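Local coordinates for transcriptional regulator, MarR family (Listeria monocytogenes str. 4b, PDB 2QWW), which probably binds DNA through a winged helix-turn-helix domain and represses transcription, as other regulators of the MarR family do, at residues L44-I47 against N48-S52. Numbering follows the deposited sequence.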
# COMPACT_ATOMS: atom_id res chain seq x y z
N LEU A 44 -8.46 -5.14 -9.33
CA LEU A 44 -8.26 -6.19 -8.32
C LEU A 44 -8.61 -5.73 -6.92
O LEU A 44 -9.15 -6.50 -6.16
CB LEU A 44 -6.82 -6.68 -8.33
CG LEU A 44 -6.45 -7.52 -9.52
CD1 LEU A 44 -4.96 -7.67 -9.57
CD2 LEU A 44 -7.16 -8.88 -9.45
N ALA A 45 -8.33 -4.48 -6.59
CA ALA A 45 -8.70 -3.96 -5.28
C ALA A 45 -10.22 -4.07 -5.10
O ALA A 45 -10.71 -4.51 -4.05
CB ALA A 45 -8.26 -2.53 -5.13
N MSE A 46 -10.96 -3.70 -6.15
CA MSE A 46 -12.43 -3.79 -6.16
C MSE A 46 -12.89 -5.23 -6.02
O MSE A 46 -13.77 -5.52 -5.20
CB MSE A 46 -12.95 -3.19 -7.47
CG MSE A 46 -14.48 -3.23 -7.68
SE MSE A 46 -15.16 -2.05 -9.15
CE MSE A 46 -14.62 -0.40 -8.46
N ILE A 47 -12.29 -6.11 -6.81
CA ILE A 47 -12.62 -7.54 -6.79
C ILE A 47 -12.46 -8.09 -5.39
O ILE A 47 -13.31 -8.81 -4.91
CB ILE A 47 -11.71 -8.35 -7.73
CG1 ILE A 47 -11.97 -8.00 -9.20
CG2 ILE A 47 -11.92 -9.85 -7.54
CD1 ILE A 47 -13.20 -8.61 -9.79
N ASN A 48 -11.36 -7.71 -4.73
CA ASN A 48 -11.04 -8.16 -3.39
C ASN A 48 -12.00 -7.65 -2.31
O ASN A 48 -12.36 -8.41 -1.40
CB ASN A 48 -9.58 -7.84 -3.08
CG ASN A 48 -8.60 -8.66 -3.94
OD1 ASN A 48 -8.87 -9.82 -4.28
ND2 ASN A 48 -7.46 -8.06 -4.30
N VAL A 49 -12.43 -6.41 -2.42
CA VAL A 49 -13.43 -5.85 -1.53
C VAL A 49 -14.74 -6.61 -1.71
O VAL A 49 -15.37 -7.01 -0.75
CB VAL A 49 -13.70 -4.38 -1.81
CG1 VAL A 49 -14.94 -3.89 -1.07
CG2 VAL A 49 -12.47 -3.50 -1.45
N ILE A 50 -15.14 -6.84 -2.96
CA ILE A 50 -16.41 -7.53 -3.24
C ILE A 50 -16.38 -8.98 -2.74
O ILE A 50 -17.41 -9.56 -2.38
CB ILE A 50 -16.78 -7.45 -4.75
CG1 ILE A 50 -16.98 -6.00 -5.18
CG2 ILE A 50 -18.05 -8.20 -5.04
CD1 ILE A 50 -17.19 -5.82 -6.69
N TYR A 51 -15.19 -9.58 -2.75
CA TYR A 51 -15.04 -10.96 -2.30
C TYR A 51 -15.31 -11.08 -0.80
O TYR A 51 -15.97 -12.01 -0.36
CB TYR A 51 -13.63 -11.46 -2.61
CG TYR A 51 -13.41 -12.93 -2.30
CD1 TYR A 51 -14.22 -13.91 -2.86
CD2 TYR A 51 -12.35 -13.34 -1.49
CE1 TYR A 51 -14.01 -15.26 -2.60
CE2 TYR A 51 -12.14 -14.68 -1.22
CZ TYR A 51 -12.97 -15.64 -1.79
OH TYR A 51 -12.75 -16.97 -1.53
N SER A 52 -14.81 -10.13 -0.02
CA SER A 52 -14.97 -10.17 1.43
C SER A 52 -16.33 -9.65 1.90
O SER A 52 -16.73 -9.91 3.04
CB SER A 52 -13.87 -9.37 2.10
OG SER A 52 -13.96 -7.98 1.80
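Met46 and Ile50, one helical turn apart, run side by side in the helix 41-52 of a winged helix-turn-helix domain, the DNA-binding fold of MarR regulators, and they illustrate how a short amphipathic helix serves two environments at once. On the inward side, CG of Met46, a selenomethionine here, lies 3.9 Å from CD1 of Ile50. Met46 sends CG anti to its own amide nitrogen, and the chain bends at its last torsion; the side chain touches Asn75, Val76 and Leu79 of helix 69-81. In Ile50, chi1 (-62°) sets CG1 beside the backbone N and over Met46 O, 3.2 Å away, and the extended chi2 (173°) then continues the chain toward Met46 CG. Ile50 also packs on Leu101 and Leu103 of strand 100-103 and Ile47 touches Leu79 and Leu103, so this face ties the helix to both the sheet and helix 69-81.

Through the same turns the backbone makes regular i to i+4 bonds: Ile50 N donates to Met46 O at 2.9 Å, and Val49 N to Ala45 O at 3.0 Å. The turn is less well aligned toward its end, where Tyr51 N reaches Ile47 O with an N-H...O angle of 137°.

The side bearing Ala45 and Ser52 is looser: Ala45 is partly exposed, its methyl group pointing away from the following turn, and Ser52 is exposed. Tyr51 follows Ile47 round the helix, yet near the helix end it too is exposed, and it meets the preceding turn through CB, 3.5 Å from Ile47 O. Asn48 marks the transition: its side chain leans back over the preceding turn, and a hydrogen bond to Ser111 OG of helix 105-115 satisfies OD1. The other amide atom, ND2, sits 3.0 Å from Leu44 O at an angle too poor for a hydrogen bond.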